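Long-range contacts in endo-xylogalacturonan hydrolase A (Aspergillus tubingensis, PDB 4C2L), which hydrolyses the galacturonan backbone of xylogalacturonan, a component of the hairy regions of pectin, acting where that backbone carries xylose: residues Tyr57-Leu62 with Lys79-Thr84; Asp85-Arg90 with Ser131-Leu136; Asp119-Phe124 with Gln151-Asn156; Gln73-Leu78 with Arg105-Ser110. All coordinates share one frame; numbering follows the deposited sequence. Where two conformers were deposited one is given.

Contact 1: residues Tyr57-Leu62 with Lys79-Thr84; sequences YLNSVL and KFASDT
The carbonyl oxygen of Lys79 is gripped twice: Leu58 N donates to Lys79 O at 2.9 Å in a nearly straight bond (172°), from above the carbonyl plane, and water 1 donates to the same oxygen. That water also donates to Asn59 OD1, linking the amide to the end of the strand. Ala81 N then donates to Leu58 O at 2.9 Å, so the backbone of Leu58 bonds on both sides of Phe80, the ladder expected of parallel strands. On the face shared by Leu58 and Phe80, Leu58 CD2 lies over the ring, 4.0 Å from its centroid and 27° off the normal, a CH-pi contact, while Ser60 O sits at the ring edge. Phe80 CG stands anti to the carbonyl carbon (chi1 -81°), on the face where Leu58 lies. Past the paired residues the chains part, yet Ala81 CB still meets Asn59 OD1 at 3.4 Å, and water 2 joins Asn59 O to Asp83 OD2. Asn59 ND2 is held by Ser27 O, and helix 32-42 packs on Leu58 through Val32. Leu58 on Phe80 adds side-chain packing to the parallel pairing between successive passes of the chain, which is characteristic of the right-handed parallel beta-helix of family 28 glycosidases.

Contact 2: residues Asp85-Arg90 with Ser131-Leu136; sequences DYWSGR and SRPTLL. With SO4 (sulfate ion), chain F.
Gly89 meets Ser131 where the type II turn Trp87-Arg90 follows helix 84-87: Gly89 N donates to Ser131 O at 2.9 Å (166°), from above the carbonyl plane, and the positive phi of Gly89 (71°) suits the third position of such a turn. Ser131 lays CB and OG against Gly89 CA, each at 3.7 Å, with no side chain in between. Deeper in, the pyrrolidine of Pro133 is the apolar partner: its CG touches Trp87 CE3 at 3.7 Å, the two side chains crossing at about a right angle, while Pro133 CD also lies near Trp87 CB. Trp87 NE1 donates to Ala81 O. Pro133 CA approaches Arg90 O at 3.2 Å in a CA-H...O contact. Two waters bridge the exposed side, water 3 between Ser88 OG and Ser131 N, and water 4 between Arg90 O and Ser131 OG. The Arg90 side chain leads away from this surface. Its NE makes a weak bond to Tyr86 O, and NH1 donates to sulfate O4 at 2.8 Å, that oxygen lying at the edge of the guanidinium; Thr91 N holds the same ion. Arg132 turns to the other side, where NH1 bonds Pro155 O and Lys186 O. The chemistry therefore divides: one direct backbone bond and water bridges link the exposed residues, Trp87 and Pro133 form the buried apolar part, and the anion site, probably filled from the crystallisation liquor, suggests a locally positive patch at Arg90.

Contact 3: residues Asp119-Phe124 with Gln151-Asn156; sequences DAWDLF and QKNPPN. With SO4 (sulfate ion), chain G.
Trp121 of helix 118-126 meets Asn153, Pro154 and Pro155 in the loop that follows strand 142-152, so the contact fastens a helix to a turn of the parallel beta-helix. The tight part is the indole. Its edge, not its face, meets the loop: NE1 donates to Pro154 O at 2.9 Å, a weak bond because the angle at the hydrogen is only 130°, and Pro155 O lies in the ring plane, 3.1 Å from the same NE1. Farther round the rim, CZ2 comes to 3.1 Å from Pro154 O, and CH2 touches Asn153 CB. The indole and the Asn153 amide are turned 84° apart, with Asn153 OD1 in the plane of the ring. Next to the indole, Ala120 CB rests on Pro155 CB at 3.7 Å, an apolar pair that brings the helix backbone close, the alpha carbons of Ala120 and Pro155 being 5.5 Å apart. The buried polar atoms of the loop have further partners: Pro155 O accepts from Arg132 NH1, and Asn153 OD1 from Asn178 N. Asn156, held through ND2 by Asn187 O, has its nearest side-chain atoms about 7 Å from those of Asp210, the proton donor by similarity, which places this loop near the probable active site. The loose side is at Lys152, which is partly exposed and does not touch the helix. Its chain is extended beyond CG and ends at a sulfate, probably from the crystallisation liquor, that Arg150 also binds; Lys152 NZ donates to O2 of that ion at 2.9 Å and to its O4 at 3.0 Å.

Contact 4: residues Gln73-Leu78 with Arg105-Ser110; sequences QVEGLL and RSLTGS
Glu75 hydrogen-bonds through its carboxylate to Ser106, Leu107 and Thr108 where two turns of the parallel beta-helix leave their paired strands. Backbone pairing comes first: Gln73 and Arg105 form a parallel bridge, and Val74 N donates to Arg105 O at 2.8 Å (158°), with a CA-H...O contact from Gln73 CA to the same oxygen. Among the charged and polar bonds, Glu75 OE1 accepts three donors. Ser106 OG, at 2.8 Å, and Thr108 N, at 2.9 Å, meet it from above the carboxylate plane, and Thr108 OG1 at 2.6 Å on the anti side. Glu75 OE2 uses its syn lone pair for Leu107 N at 2.8 Å. The Glu75 chain, bent at chi2 (-60°), folds CD back toward this loop. Four donors on a buried carboxylate would be expected to favour its charged form. Van der Waals packing is slighter: Leu107 CD1 lies against the Gln73 amide, 3.7 Å from NE2; within its own segment Leu107 CD2 lies over one face of the Arg105 guanidinium, offset toward the rim. The polar ends of Gln73 and Arg105 both turn to Asp71, Arg105 through a salt bridge, and strand 47-50 packs on Gln73. Within the loop, Thr108 OG1, having given its proton to Glu75, accepts from Ser110 N at 3.0 Å (157°), which makes an ST turn.

From the N terminus, residues 57-62 open contact 1, which closes a loop of 16 residues at 79-84. Segment 73-78 lies inside that loop and pairs beyond it, across 26 residues, with 105-110, so contacts 1 and 4 cross while sharing strand 77-80. Contact 2 opens at 85-90, directly after contact 1 closes; it crosses contact 4 and spans 40 residues to 131-136. Contact 3 runs from 119-124 across 26 residues to 151-156 and crosses contact 2, but follows contacts 1 and 4 in series. Contacts 1 and 4 join successive turns of the beta-helix, whereas contacts 2 and 3 fix helices 84-87 and 118-126 against it. Ser82 bonding Asp119 joins contacts 1 and 3.

Contact 1: residues Tyr57-Leu62 with Lys79-Thr84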
# COMPACT_ATOMS: atom_id res chain seq x y z
N TYR A 57 4.64 -22.16 13.03
CA TYR A 57 3.78 -21.34 13.87
C TYR A 57 4.64 -20.25 14.44
O TYR A 57 5.60 -20.51 15.14
CB TYR A 57 3.15 -22.19 14.99
CG TYR A 57 2.27 -23.24 14.40
CD1 TYR A 57 0.99 -22.92 13.95
CD2 TYR A 57 2.74 -24.54 14.22
CE1 TYR A 57 0.17 -23.88 13.38
CE2 TYR A 57 1.93 -25.52 13.63
CZ TYR A 57 0.66 -25.17 13.22
OH TYR A 57 -0.15 -26.12 12.62
N LEU A 58 4.31 -19.01 14.08
CA LEU A 58 5.13 -17.89 14.48
C LEU A 58 4.35 -17.12 15.52
O LEU A 58 3.37 -16.45 15.20
CB LEU A 58 5.44 -17.01 13.26
CG LEU A 58 6.50 -17.54 12.27
CD1 LEU A 58 6.17 -18.88 11.68
CD2 LEU A 58 6.66 -16.53 11.14
N ASN A 59 4.75 -17.23 16.78
CA ASN A 59 3.94 -16.67 17.86
C ASN A 59 4.53 -15.40 18.46
O ASN A 59 4.11 -14.93 19.54
CB ASN A 59 3.73 -17.73 18.94
CG ASN A 59 2.98 -18.94 18.44
OD1 ASN A 59 2.35 -18.89 17.38
ND2 ASN A 59 3.04 -20.04 19.19
N SER A 60 5.48 -14.82 17.73
CA SER A 60 6.16 -13.60 18.14
C SER A 60 6.73 -12.92 16.91
O SER A 60 6.67 -13.48 15.81
CB SER A 60 7.27 -13.94 19.13
OG SER A 60 8.20 -14.84 18.55
N VAL A 61 7.29 -11.72 17.09
CA VAL A 61 7.91 -11.00 15.97
C VAL A 61 9.04 -11.83 15.37
O VAL A 61 9.88 -12.35 16.11
CB VAL A 61 8.51 -9.66 16.45
CG1 VAL A 61 9.31 -9.00 15.33
CG2 VAL A 61 7.40 -8.75 16.96
N LEU A 62 9.05 -11.96 14.05
CA LEU A 62 10.15 -12.64 13.34
C LEU A 62 11.09 -11.58 12.80
O LEU A 62 10.74 -10.81 11.91
CB LEU A 62 9.62 -13.47 12.17
CG LEU A 62 10.66 -14.14 11.27
CD1 LEU A 62 11.58 -15.04 12.09
CD2 LEU A 62 9.97 -14.94 10.17
N LYS A 79 2.39 -19.41 9.75
CA LYS A 79 1.15 -18.96 10.31
C LYS A 79 1.41 -18.19 11.60
O LYS A 79 1.86 -18.78 12.58
CB LYS A 79 0.21 -20.13 10.58
CG LYS A 79 -1.12 -19.64 11.14
CD LYS A 79 -2.16 -20.73 11.20
CE LYS A 79 -3.52 -20.14 11.50
NZ LYS A 79 -4.46 -21.26 11.78
N PHE A 80 1.13 -16.89 11.57
CA PHE A 80 1.24 -16.07 12.79
C PHE A 80 0.11 -16.32 13.77
O PHE A 80 -1.03 -16.56 13.38
CB PHE A 80 1.28 -14.59 12.44
CG PHE A 80 2.62 -14.13 12.01
CD1 PHE A 80 3.60 -13.83 12.96
CD2 PHE A 80 2.94 -14.00 10.65
CE1 PHE A 80 4.86 -13.40 12.56
CE2 PHE A 80 4.20 -13.58 10.26
CZ PHE A 80 5.15 -13.27 11.21
N ALA A 81 0.44 -16.24 15.07
CA ALA A 81 -0.58 -16.25 16.11
C ALA A 81 -1.43 -14.99 16.03
O ALA A 81 -0.91 -13.92 15.72
CB ALA A 81 0.08 -16.32 17.48
N SER A 82 -2.72 -15.11 16.32
CA SER A 82 -3.59 -13.93 16.41
C SER A 82 -3.27 -13.09 17.65
O SER A 82 -3.33 -11.87 17.61
CB SER A 82 -5.06 -14.36 16.42
OG SER A 82 -5.30 -15.19 17.55
N ASP A 83 -2.93 -13.78 18.75
CA ASP A 83 -2.59 -13.21 20.08
C ASP A 83 -2.68 -11.68 20.12
O ASP A 83 -1.66 -10.98 20.06
CB ASP A 83 -1.20 -13.70 20.48
CG ASP A 83 -0.88 -13.51 21.96
OD1 ASP A 83 -1.55 -12.72 22.67
OD2 ASP A 83 0.11 -14.15 22.41
N THR A 84 -3.89 -11.14 20.23
CA THR A 84 -4.04 -9.68 20.15
C THR A 84 -3.33 -8.91 21.28
O THR A 84 -2.88 -7.80 21.05
CB THR A 84 -5.51 -9.24 20.02
OG1 THR A 84 -6.28 -9.77 21.11
CG2 THR A 84 -6.08 -9.73 18.70
O HOH W 1 0.78 -19.60 15.17
O HOH W 2 1.57 -15.55 20.68

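Contact 2: residues Asp85-Arg90 with Ser131-Leu136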
# COMPACT_ATOMS: atom_id res chain seq x y z
N ASP A 85 -3.23 -9.50 22.47
CA ASP A 85 -2.50 -8.86 23.57
C ASP A 85 -1.03 -8.73 23.21
O ASP A 85 -0.39 -7.71 23.49
CB ASP A 85 -2.62 -9.68 24.86
CG ASP A 85 -3.96 -9.51 25.57
OD1 ASP A 85 -4.80 -8.69 25.16
OD2 ASP A 85 -4.17 -10.23 26.58
N TYR A 86 -0.47 -9.78 22.61
CA TYR A 86 0.95 -9.74 22.24
C TYR A 86 1.22 -8.67 21.16
O TYR A 86 2.16 -7.87 21.27
CB TYR A 86 1.45 -11.11 21.77
CG TYR A 86 2.87 -11.04 21.26
CD1 TYR A 86 3.95 -11.12 22.15
CD2 TYR A 86 3.14 -10.84 19.89
CE1 TYR A 86 5.26 -11.02 21.69
CE2 TYR A 86 4.43 -10.74 19.43
CZ TYR A 86 5.49 -10.83 20.32
OH TYR A 86 6.77 -10.74 19.85
N TRP A 87 0.40 -8.67 20.12
CA TRP A 87 0.64 -7.78 18.98
C TRP A 87 0.29 -6.35 19.23
O TRP A 87 0.69 -5.47 18.46
CB TRP A 87 -0.15 -8.30 17.76
CG TRP A 87 0.43 -9.59 17.27
CD1 TRP A 87 -0.16 -10.85 17.27
CD2 TRP A 87 1.76 -9.78 16.71
NE1 TRP A 87 0.71 -11.79 16.75
CE2 TRP A 87 1.88 -11.21 16.39
CE3 TRP A 87 2.84 -8.95 16.45
CZ2 TRP A 87 3.03 -11.76 15.84
CZ3 TRP A 87 3.99 -9.51 15.87
CH2 TRP A 87 4.08 -10.88 15.58
N SER A 88 -0.45 -6.09 20.31
CA SER A 88 -0.90 -4.74 20.63
C SER A 88 0.23 -3.70 20.59
O SER A 88 1.20 -3.81 21.35
CB SER A 88 -1.57 -4.73 22.02
OG SER A 88 -2.11 -3.45 22.27
N GLY A 89 0.10 -2.70 19.73
CA GLY A 89 1.07 -1.62 19.61
C GLY A 89 2.41 -1.98 18.99
O GLY A 89 3.33 -1.14 18.95
N ARG A 90 2.56 -3.21 18.52
CA ARG A 90 3.82 -3.62 17.91
C ARG A 90 3.95 -3.11 16.48
O ARG A 90 2.96 -3.00 15.76
CB ARG A 90 3.98 -5.15 17.96
CG ARG A 90 4.15 -5.66 19.38
CD ARG A 90 4.76 -7.06 19.40
NE ARG A 90 4.98 -7.49 20.79
CZ ARG A 90 6.04 -7.15 21.53
NH1 ARG A 90 7.00 -6.36 21.04
NH2 ARG A 90 6.12 -7.59 22.78
N SER A 131 -3.97 -0.92 18.30
CA SER A 131 -2.90 -0.63 17.37
C SER A 131 -2.31 -1.95 16.88
O SER A 131 -1.90 -2.79 17.69
CB SER A 131 -1.82 0.21 18.08
OG SER A 131 -0.74 0.50 17.23
N ARG A 132 -2.30 -2.12 15.56
CA ARG A 132 -1.93 -3.40 14.92
C ARG A 132 -0.61 -3.31 14.16
O ARG A 132 -0.29 -2.26 13.57
CB ARG A 132 -3.02 -3.84 13.94
CG ARG A 132 -4.38 -4.06 14.58
CD ARG A 132 -5.46 -4.05 13.52
NE ARG A 132 -5.75 -2.67 13.11
CZ ARG A 132 -6.38 -2.33 11.99
NH1 ARG A 132 -6.74 -3.26 11.11
NH2 ARG A 132 -6.63 -1.04 11.74
N PRO A 133 0.15 -4.42 14.11
CA PRO A 133 1.43 -4.42 13.40
C PRO A 133 1.28 -4.56 11.88
O PRO A 133 0.27 -5.07 11.41
CB PRO A 133 2.11 -5.69 13.94
CG PRO A 133 0.96 -6.60 14.26
CD PRO A 133 -0.12 -5.70 14.80
N THR A 134 2.31 -4.14 11.16
CA THR A 134 2.46 -4.39 9.72
C THR A 134 3.03 -5.78 9.51
O THR A 134 3.91 -6.21 10.27
CB THR A 134 3.42 -3.34 9.15
OG1 THR A 134 2.77 -2.08 9.28
CG2 THR A 134 3.82 -3.62 7.67
N LEU A 135 2.53 -6.49 8.50
CA LEU A 135 2.93 -7.88 8.29
C LEU A 135 4.41 -8.00 7.86
O LEU A 135 5.16 -8.78 8.47
CB LEU A 135 2.00 -8.55 7.25
CG LEU A 135 2.40 -9.97 6.86
CD1 LEU A 135 2.23 -10.90 8.06
CD2 LEU A 135 1.52 -10.42 5.71
N LEU A 136 4.81 -7.26 6.81
CA LEU A 136 6.21 -7.25 6.35
C LEU A 136 6.69 -5.81 6.37
O LEU A 136 6.25 -4.96 5.57
CB LEU A 136 6.32 -7.83 4.92
CG LEU A 136 7.74 -7.88 4.34
CD1 LEU A 136 8.70 -8.66 5.24
CD2 LEU A 136 7.67 -8.52 2.96
S SO4 F . 7.59 -3.57 19.05
O1 SO4 F . 6.62 -3.16 20.09
O2 SO4 F . 8.95 -3.45 19.63
O3 SO4 F . 7.43 -2.67 17.89
O4 SO4 F . 7.36 -4.99 18.66
O HOH W 3 -3.10 -1.28 21.04
O HOH W 4 1.28 -0.81 16.08

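Contact 3: residues Asp119-Phe124 with Gln151-Asn156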
# COMPACT_ATOMS: atom_id res chain seq x y z
N ASP A 119 -8.99 -11.80 14.32
CA ASP A 119 -9.20 -11.31 15.68
C ASP A 119 -8.88 -9.82 15.79
O ASP A 119 -9.59 -9.08 16.47
CB ASP A 119 -8.38 -12.11 16.69
CG ASP A 119 -8.92 -13.51 16.92
OD1 ASP A 119 -9.97 -13.88 16.36
OD2 ASP A 119 -8.25 -14.26 17.67
N ALA A 120 -7.80 -9.40 15.13
CA ALA A 120 -7.41 -8.00 15.12
C ALA A 120 -8.48 -7.15 14.46
O ALA A 120 -8.80 -6.06 14.95
CB ALA A 120 -6.06 -7.82 14.42
N TRP A 121 -9.06 -7.63 13.36
CA TRP A 121 -10.10 -6.82 12.70
C TRP A 121 -11.31 -6.67 13.57
O TRP A 121 -11.93 -5.62 13.60
CB TRP A 121 -10.52 -7.40 11.36
CG TRP A 121 -9.38 -7.64 10.42
CD1 TRP A 121 -8.18 -6.93 10.32
CD2 TRP A 121 -9.29 -8.69 9.40
NE1 TRP A 121 -7.38 -7.47 9.33
CE2 TRP A 121 -8.00 -8.52 8.74
CE3 TRP A 121 -10.13 -9.74 8.99
CZ2 TRP A 121 -7.57 -9.38 7.72
CZ3 TRP A 121 -9.70 -10.58 7.96
CH2 TRP A 121 -8.46 -10.40 7.33
N ASP A 122 -11.67 -7.74 14.27
CA ASP A 122 -12.86 -7.70 15.13
C ASP A 122 -12.63 -6.83 16.35
O ASP A 122 -13.52 -6.07 16.76
CB ASP A 122 -13.27 -9.11 15.53
CG ASP A 122 -13.80 -9.93 14.35
OD1 ASP A 122 -14.46 -9.39 13.45
OD2 ASP A 122 -13.59 -11.14 14.36
N LEU A 123 -11.43 -6.91 16.93
CA LEU A 123 -11.07 -6.05 18.06
C LEU A 123 -11.04 -4.58 17.64
O LEU A 123 -11.62 -3.73 18.30
CB LEU A 123 -9.73 -6.46 18.66
CG LEU A 123 -9.24 -5.69 19.89
CD1 LEU A 123 -10.30 -5.64 20.98
CD2 LEU A 123 -7.97 -6.35 20.41
N PHE A 124 -10.37 -4.29 16.53
CA PHE A 124 -10.31 -2.92 16.04
C PHE A 124 -11.72 -2.35 15.76
O PHE A 124 -11.97 -1.18 15.98
CB PHE A 124 -9.48 -2.85 14.77
CG PHE A 124 -9.34 -1.47 14.22
CD1 PHE A 124 -8.53 -0.55 14.87
CD2 PHE A 124 -10.05 -1.08 13.09
CE1 PHE A 124 -8.40 0.74 14.38
CE2 PHE A 124 -9.92 0.21 12.60
CZ PHE A 124 -9.10 1.12 13.26
N GLN A 151 0.39 -13.49 0.65
CA GLN A 151 0.21 -12.93 1.97
C GLN A 151 -1.28 -12.94 2.25
O GLN A 151 -2.06 -12.38 1.46
CB GLN A 151 0.75 -11.50 2.04
CG GLN A 151 2.27 -11.42 1.89
CD GLN A 151 2.75 -9.99 1.75
OE1 GLN A 151 2.02 -9.13 1.26
NE2 GLN A 151 3.97 -9.72 2.17
N LYS A 152 -1.67 -13.56 3.36
CA LYS A 152 -3.07 -13.83 3.69
C LYS A 152 -3.45 -13.16 5.01
O LYS A 152 -2.75 -13.33 6.01
CB LYS A 152 -3.24 -15.35 3.83
CG LYS A 152 -4.62 -15.79 4.27
CD LYS A 152 -4.64 -17.31 4.41
CE LYS A 152 -5.93 -17.78 5.06
NZ LYS A 152 -5.93 -19.27 5.09
N ASN A 153 -4.54 -12.39 5.00
CA ASN A 153 -5.17 -11.87 6.21
C ASN A 153 -4.23 -11.18 7.20
O ASN A 153 -4.14 -11.56 8.37
CB ASN A 153 -5.98 -12.98 6.90
CG ASN A 153 -7.07 -13.56 6.01
OD1 ASN A 153 -7.53 -12.89 5.08
ND2 ASN A 153 -7.49 -14.81 6.29
N PRO A 154 -3.53 -10.13 6.74
CA PRO A 154 -2.72 -9.34 7.68
C PRO A 154 -3.64 -8.61 8.66
O PRO A 154 -4.75 -8.21 8.28
CB PRO A 154 -2.06 -8.31 6.77
CG PRO A 154 -3.04 -8.13 5.65
CD PRO A 154 -3.54 -9.54 5.40
N PRO A 155 -3.21 -8.43 9.92
CA PRO A 155 -4.02 -7.65 10.86
C PRO A 155 -4.24 -6.21 10.37
O PRO A 155 -5.26 -5.60 10.67
CB PRO A 155 -3.15 -7.61 12.13
CG PRO A 155 -2.18 -8.71 11.99
CD PRO A 155 -2.03 -9.07 10.54
N ASN A 156 -3.29 -5.70 9.60
CA ASN A 156 -3.27 -4.27 9.23
C ASN A 156 -2.52 -4.20 7.90
O ASN A 156 -2.84 -4.95 6.97
CB ASN A 156 -2.55 -3.51 10.38
CG ASN A 156 -2.88 -2.00 10.48
OD1 ASN A 156 -2.65 -1.41 11.55
ND2 ASN A 156 -3.30 -1.37 9.40
S SO4 G . -7.88 -19.67 2.16
O1 SO4 G . -8.10 -18.50 1.27
O2 SO4 G . -6.44 -19.96 2.34
O3 SO4 G . -8.52 -20.85 1.56
O4 SO4 G . -8.50 -19.37 3.47

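Contact 4: residues Gln73-Leu78 with Arg105-Ser110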
# COMPACT_ATOMS: atom_id res chain seq x y z
N GLN A 73 13.66 -19.20 1.39
CA GLN A 73 12.72 -19.86 0.49
C GLN A 73 11.52 -20.38 1.27
O GLN A 73 11.60 -21.35 2.02
CB GLN A 73 13.41 -20.97 -0.31
CG GLN A 73 14.66 -20.46 -1.02
CD GLN A 73 15.42 -21.53 -1.78
OE1 GLN A 73 15.05 -22.71 -1.77
NE2 GLN A 73 16.50 -21.11 -2.43
N VAL A 74 10.40 -19.70 1.10
CA VAL A 74 9.18 -20.05 1.81
C VAL A 74 8.33 -20.88 0.86
O VAL A 74 7.74 -20.33 -0.08
CB VAL A 74 8.42 -18.79 2.27
CG1 VAL A 74 7.20 -19.17 3.11
CG2 VAL A 74 9.36 -17.84 3.02
N GLU A 75 8.28 -22.20 1.08
CA GLU A 75 7.42 -23.05 0.25
C GLU A 75 6.23 -23.60 1.03
O GLU A 75 5.28 -24.12 0.44
CB GLU A 75 8.22 -24.20 -0.39
CG GLU A 75 9.56 -23.77 -0.96
CD GLU A 75 9.45 -22.71 -2.06
OE1 GLU A 75 8.35 -22.51 -2.59
OE2 GLU A 75 10.47 -22.09 -2.37
N GLY A 76 6.27 -23.45 2.35
CA GLY A 76 5.19 -23.90 3.20
C GLY A 76 4.38 -22.74 3.75
O GLY A 76 4.40 -21.63 3.19
N LEU A 77 3.70 -23.00 4.85
CA LEU A 77 2.83 -22.03 5.50
C LEU A 77 3.52 -21.47 6.73
O LEU A 77 3.99 -22.24 7.57
CB LEU A 77 1.52 -22.72 5.92
CG LEU A 77 0.53 -21.88 6.77
CD1 LEU A 77 0.15 -20.58 6.04
CD2 LEU A 77 -0.70 -22.71 7.11
N LEU A 78 3.64 -20.14 6.81
CA LEU A 78 4.09 -19.49 8.04
C LEU A 78 2.86 -18.86 8.63
O LEU A 78 2.31 -17.91 8.06
CB LEU A 78 5.13 -18.39 7.75
CG LEU A 78 6.36 -18.76 6.91
CD1 LEU A 78 7.39 -17.63 6.86
CD2 LEU A 78 7.01 -20.02 7.43
N ARG A 105 11.25 -15.37 -0.70
CA ARG A 105 10.57 -15.81 -1.92
C ARG A 105 10.02 -17.20 -1.84
O ARG A 105 10.53 -18.03 -1.10
CB ARG A 105 11.53 -15.68 -3.09
CG ARG A 105 12.83 -16.46 -2.94
CD ARG A 105 13.70 -16.18 -4.17
NE ARG A 105 14.93 -16.95 -4.13
CZ ARG A 105 15.69 -17.17 -5.20
NH1 ARG A 105 15.31 -16.69 -6.39
NH2 ARG A 105 16.80 -17.86 -5.08
N SER A 106 8.98 -17.46 -2.61
CA SER A 106 8.54 -18.83 -2.82
C SER A 106 8.94 -19.21 -4.23
O SER A 106 8.54 -18.55 -5.19
CB SER A 106 7.02 -18.98 -2.65
OG SER A 106 6.65 -20.32 -2.94
N LEU A 107 9.79 -20.22 -4.35
CA LEU A 107 10.24 -20.66 -5.68
C LEU A 107 9.27 -21.65 -6.30
O LEU A 107 9.25 -21.83 -7.52
CB LEU A 107 11.68 -21.20 -5.63
CG LEU A 107 12.80 -20.17 -5.41
CD1 LEU A 107 14.16 -20.84 -5.30
CD2 LEU A 107 12.80 -19.12 -6.53
N THR A 108 8.43 -22.28 -5.48
CA THR A 108 7.40 -23.18 -6.01
C THR A 108 6.10 -22.44 -6.29
O THR A 108 5.27 -22.89 -7.09
CB THR A 108 7.07 -24.34 -5.06
OG1 THR A 108 6.48 -23.82 -3.86
CG2 THR A 108 8.32 -25.15 -4.73
N GLY A 109 5.91 -21.31 -5.61
CA GLY A 109 4.65 -20.59 -5.62
C GLY A 109 3.65 -21.05 -4.56
O GLY A 109 2.53 -20.53 -4.51
N SER A 110 4.03 -22.02 -3.73
CA SER A 110 3.12 -22.57 -2.73
C SER A 110 3.23 -21.88 -1.38
O SER A 110 2.40 -22.13 -0.50
CB SER A 110 3.34 -24.08 -2.57
OG SER A 110 3.21 -24.73 -3.83